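Local coordinates for protein Mn transporter subunit (Synechocystis sp. PCC 6803, PDB 3UJP) that binds manganese and, as the solute-binding subunit of a manganese transporter, probably delivers the ion to the membrane-embedded part of that system, at residues L41-Q46 with A166-Q171; D51-E56 with V151-D156. All coordinates share one frame; numbering follows the deposited sequence.

Contact 1: L41-Q46 with A166-Q171; sequences LADMVQ and AVYSEQ
Tyr168 bridges the gap between two helices almost alone, bringing CE2 and the hydroxyl end of its ring up to the backbone and first side-chain carbons of Met44. Helix 39-49 carries Met44, helix 158-183 carries the tyrosine, and the CA atoms of the two stand 8.6 Å apart, so a long flat residue suits the place. Chi1 of -157° swings CG of Tyr168 away from its backbone nitrogen and carries the ring across until CE2 lies 4.0 Å from Met44 O. That oxygen approaches the ring obliquely. The same ring carbon lies near the start of the methionine side chain, CE2 being 4.5 Å from Met44 CB. Both residues are buried, and neighbours close the packing: Tyr142 and Val143 of helix 136-153 touch Met44 and Tyr168 respectively, while Phe284 of helix 284-296 meets both. Helix 158-183 is the long helix that, as in other binding proteins of the zinc-uptake family, connects the two lobes; its tyrosine here reaches into the N-terminal lobe, and the side chain of Met44 is about 14 Å from the bound manganese ion. The Asp43 side is thinner and partly exposed: OD2 comes to 3.7 Å from Tyr168 OH, but no hydrogen bond joins them, and the carboxylate and ring planes are turned 75° apart. The carboxylate is instead held by Phe284 N, at the start of helix 284-296, where the helix dipole would probably favour a negative charge. Replacing Tyr168 by an alanine would probably open a gap beside Met44 and leave the two helices with little direct contact. On the far flank of helix 158-183, Glu170 turns from this packing to bond Met89 N of a second subunit.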
# COMPACT_ATOMS: atom_id res chain seq x y z
N LEU A 41 -2.76 -1.84 17.45
CA LEU A 41 -2.32 -0.48 17.19
C LEU A 41 -2.22 -0.21 15.69
O LEU A 41 -2.45 0.92 15.25
CB LEU A 41 -0.98 -0.21 17.86
CG LEU A 41 -1.01 0.06 19.35
CD1 LEU A 41 0.24 0.81 19.76
CD2 LEU A 41 -2.25 0.84 19.69
N ALA A 42 -1.88 -1.22 14.91
CA ALA A 42 -1.68 -0.97 13.48
C ALA A 42 -2.97 -0.53 12.77
O ALA A 42 -2.95 0.36 11.93
CB ALA A 42 -1.02 -2.18 12.78
N ASP A 43 -4.10 -1.15 13.16
CA ASP A 43 -5.42 -0.84 12.59
C ASP A 43 -5.97 0.49 13.08
O ASP A 43 -6.57 1.22 12.32
CB ASP A 43 -6.41 -1.95 12.91
CG ASP A 43 -7.81 -1.64 12.42
OD1 ASP A 43 -8.05 -1.75 11.19
OD2 ASP A 43 -8.67 -1.28 13.25
N MET A 44 -5.76 0.79 14.36
CA MET A 44 -6.11 2.10 14.92
C MET A 44 -5.37 3.26 14.26
O MET A 44 -5.96 4.31 14.02
CB MET A 44 -5.77 2.16 16.40
CG MET A 44 -6.48 1.17 17.24
SD MET A 44 -6.25 1.56 18.99
CE MET A 44 -6.37 3.35 18.98
N VAL A 45 -4.07 3.11 13.98
CA VAL A 45 -3.36 4.21 13.35
C VAL A 45 -3.68 4.24 11.86
O VAL A 45 -3.92 5.31 11.29
CB VAL A 45 -1.83 4.22 13.59
CG1 VAL A 45 -1.52 4.11 15.07
CG2 VAL A 45 -1.15 3.12 12.83
N GLN A 46 -3.72 3.07 11.23
CA GLN A 46 -4.08 3.02 9.82
C GLN A 46 -5.41 3.74 9.63
O GLN A 46 -5.73 4.23 8.55
CB GLN A 46 -4.10 1.58 9.27
CG GLN A 46 -4.91 1.41 7.97
CD GLN A 46 -4.18 1.86 6.68
OE1 GLN A 46 -3.59 2.95 6.60
NE2 GLN A 46 -4.25 1.02 5.64
N ALA A 166 -11.44 12.60 13.56
CA ALA A 166 -12.83 12.98 13.78
C ALA A 166 -13.78 11.81 13.54
O ALA A 166 -14.52 11.38 14.43
CB ALA A 166 -13.19 14.14 12.85
N VAL A 167 -13.75 11.30 12.30
CA VAL A 167 -14.57 10.17 11.90
C VAL A 167 -14.28 8.91 12.73
O VAL A 167 -15.18 8.18 13.08
CB VAL A 167 -14.37 9.86 10.40
CG1 VAL A 167 -14.92 8.49 10.02
CG2 VAL A 167 -14.99 10.95 9.57
N TYR A 168 -13.02 8.63 13.06
CA TYR A 168 -12.74 7.44 13.86
C TYR A 168 -13.21 7.70 15.30
O TYR A 168 -13.84 6.83 15.90
CB TYR A 168 -11.25 7.06 13.79
CG TYR A 168 -10.97 5.61 14.12
CD1 TYR A 168 -11.67 4.60 13.49
CD2 TYR A 168 -9.99 5.24 15.06
CE1 TYR A 168 -11.42 3.25 13.79
CE2 TYR A 168 -9.74 3.89 15.36
CZ TYR A 168 -10.45 2.89 14.72
OH TYR A 168 -10.24 1.55 15.00
N SER A 169 -12.94 8.88 15.84
CA SER A 169 -13.38 9.22 17.19
C SER A 169 -14.89 9.00 17.30
O SER A 169 -15.39 8.47 18.28
CB SER A 169 -13.06 10.68 17.54
OG SER A 169 -11.67 10.89 17.72
N GLU A 170 -15.59 9.44 16.27
CA GLU A 170 -17.03 9.36 16.24
C GLU A 170 -17.56 7.94 16.18
O GLU A 170 -18.58 7.64 16.76
CB GLU A 170 -17.56 10.12 15.03
CG GLU A 170 -18.83 9.50 14.50
CD GLU A 170 -19.22 10.04 13.15
OE1 GLU A 170 -18.65 9.58 12.13
OE2 GLU A 170 -20.11 10.92 13.12
N GLN A 171 -16.87 7.06 15.47
CA GLN A 171 -17.31 5.67 15.35
C GLN A 171 -16.94 4.89 16.59
O GLN A 171 -17.51 3.84 16.85
CB GLN A 171 -16.69 5.00 14.13
CG GLN A 171 -17.04 5.62 12.81
CD GLN A 171 -16.06 5.24 11.76
OE1 GLN A 171 -15.11 4.52 12.04
NE2 GLN A 171 -16.26 5.73 10.53

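Contact 2: D51-E56 with V151-D156; sequences DKLVVE and VELDPD. With ZN (zinc ion), chain H.
Leu53 faces Leu153 and Asp154 together, giving one methyl to each. Its CG lies beside the backbone N and anti to the carbonyl carbon (chi1 -57°), which directs the forked end toward the close of helix 136-153. Toward Leu153 the two side chains cross obliquely, and CD1 of Leu53 meets CD2 of Leu153 at 4.2 Å, a methyl-to-methyl touch suited to branched aliphatic residues. Against Asp154 the relation differs: the leucine and the aspartate run past each other in opposite directions, and Leu53 CD2 rests 3.8 Å from Asp154 OD2. Asp154 is the first residue to leave helical geometry, and its oxygen OD2 has a weak hydrogen bond to Asn157 ND2, so the short acid can serve the turn while Leu53 lies beside it. Tyr161 touches both Leu53 and Asp154.

Lys52 starts toward the helix end, but its chain bends away and NZ forms a salt bridge of 3.0 Å with Asp51 OD1. The ammonium meets that oxygen nearly along the C-O bond. The same carboxylate binds a zinc ion, with OD2 at 2.5 Å and OD1 at 2.6 Å; Glu30 of a third subunit binds the same zinc, which therefore joins two chains and is separate from the manganese site. In the fold, the C-terminal end of helix 136-153 packs on the lead-in to outer strand 54-57 of the four-stranded parallel sheet, with Val34 of strand 33-36 touching both leucines: helix-on-sheet packing of an alpha/beta lobe.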
# COMPACT_ATOMS: atom_id res chain seq x y z
N ASP A 51 -4.69 6.89 3.36
CA ASP A 51 -3.72 6.59 2.35
C ASP A 51 -2.59 7.62 2.35
O ASP A 51 -1.68 7.53 1.51
CB ASP A 51 -4.36 6.37 0.97
CG ASP A 51 -5.41 7.42 0.63
OD1 ASP A 51 -5.28 8.61 1.01
OD2 ASP A 51 -6.38 7.07 -0.07
N LYS A 52 -2.63 8.55 3.32
CA LYS A 52 -1.57 9.56 3.52
C LYS A 52 -0.21 9.10 4.13
O LYS A 52 0.81 9.67 3.79
CB LYS A 52 -2.08 10.75 4.33
CG LYS A 52 -3.25 11.44 3.70
CD LYS A 52 -2.94 11.87 2.28
CE LYS A 52 -4.15 12.47 1.58
NZ LYS A 52 -5.30 11.51 1.56
N LEU A 53 -0.21 8.11 5.03
CA LEU A 53 1.01 7.46 5.52
C LEU A 53 0.90 5.97 5.23
O LEU A 53 -0.14 5.47 4.79
CB LEU A 53 1.19 7.64 7.03
CG LEU A 53 1.23 9.07 7.58
CD1 LEU A 53 1.56 9.09 9.08
CD2 LEU A 53 2.21 9.96 6.82
N VAL A 54 1.98 5.25 5.50
CA VAL A 54 1.96 3.81 5.27
C VAL A 54 2.30 3.09 6.56
O VAL A 54 3.45 3.07 7.00
CB VAL A 54 2.85 3.35 4.08
CG1 VAL A 54 3.89 4.39 3.73
CG2 VAL A 54 3.47 1.98 4.36
N VAL A 55 1.26 2.52 7.17
CA VAL A 55 1.37 1.99 8.50
C VAL A 55 1.71 0.54 8.44
O VAL A 55 1.17 -0.19 7.60
CB VAL A 55 0.06 2.10 9.20
CG1 VAL A 55 0.20 1.49 10.57
CG2 VAL A 55 -0.35 3.55 9.26
N GLU A 56 2.59 0.11 9.33
CA GLU A 56 3.00 -1.27 9.33
C GLU A 56 3.23 -1.72 10.76
O GLU A 56 3.46 -0.90 11.64
CB GLU A 56 4.27 -1.41 8.52
CG GLU A 56 4.72 -2.81 8.24
CD GLU A 56 6.02 -2.81 7.44
OE1 GLU A 56 6.51 -1.69 7.14
OE2 GLU A 56 6.54 -3.91 7.13
N VAL A 151 0.35 15.04 12.80
CA VAL A 151 0.37 16.43 12.35
C VAL A 151 1.79 17.00 12.42
O VAL A 151 2.22 17.74 11.52
CB VAL A 151 -0.59 17.33 13.16
CG1 VAL A 151 -1.94 16.70 13.25
CG2 VAL A 151 -0.03 17.59 14.56
N GLU A 152 2.52 16.63 13.48
CA GLU A 152 3.93 17.00 13.62
C GLU A 152 4.76 16.20 12.65
O GLU A 152 5.63 16.75 11.99
CB GLU A 152 4.42 16.75 15.04
CG GLU A 152 3.62 17.48 16.09
CD GLU A 152 4.03 17.07 17.49
OE1 GLU A 152 5.03 16.33 17.59
OE2 GLU A 152 3.36 17.47 18.47
N LEU A 153 4.50 14.90 12.55
CA LEU A 153 5.22 14.10 11.56
C LEU A 153 5.08 14.69 10.14
O LEU A 153 6.08 14.96 9.47
CB LEU A 153 4.82 12.62 11.55
CG LEU A 153 5.81 11.86 10.63
CD1 LEU A 153 7.21 11.79 11.26
CD2 LEU A 153 5.36 10.47 10.17
N ASP A 154 3.82 14.87 9.71
CA ASP A 154 3.47 15.31 8.35
C ASP A 154 2.45 16.42 8.39
O ASP A 154 1.29 16.21 8.08
CB ASP A 154 2.87 14.15 7.55
CG ASP A 154 2.89 14.40 6.03
OD1 ASP A 154 3.10 15.56 5.59
OD2 ASP A 154 2.68 13.41 5.28
N PRO A 155 2.90 17.63 8.74
CA PRO A 155 1.98 18.76 8.89
C PRO A 155 1.32 19.14 7.56
O PRO A 155 0.25 19.78 7.59
CB PRO A 155 2.90 19.88 9.38
CG PRO A 155 4.24 19.53 8.81
CD PRO A 155 4.31 18.04 8.86
N ASP A 156 1.92 18.76 6.43
CA ASP A 156 1.33 19.04 5.12
C ASP A 156 -0.12 18.50 5.05
O ASP A 156 -1.03 19.18 4.60
CB ASP A 156 2.19 18.44 3.99
CG ASP A 156 3.57 19.11 3.86
OD1 ASP A 156 3.80 20.17 4.48
OD2 ASP A 156 4.41 18.57 3.11
ZN ZN H . -7.31 9.33 -0.46

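In the fold
From the N terminus the chain runs through strand 33-36 into helix 39-49, the first side of contact 1, and on into segment 51-56, the first side of contact 2, which leads into strand 54-57 and makes a beta-alpha-beta crossover. After the rest of the sheet it returns as helix 136-153, whose end closes the loop of contact 2; helix 158-183 then closes that of contact 1. Contact 2 is therefore nested within contact 1. Their centres lie about 14 Å apart, and Ala42, Val45 and Gln46 of the first pack on Val55 of the second. Together they tie the helix and edge strand of the crossover to two consecutive helices.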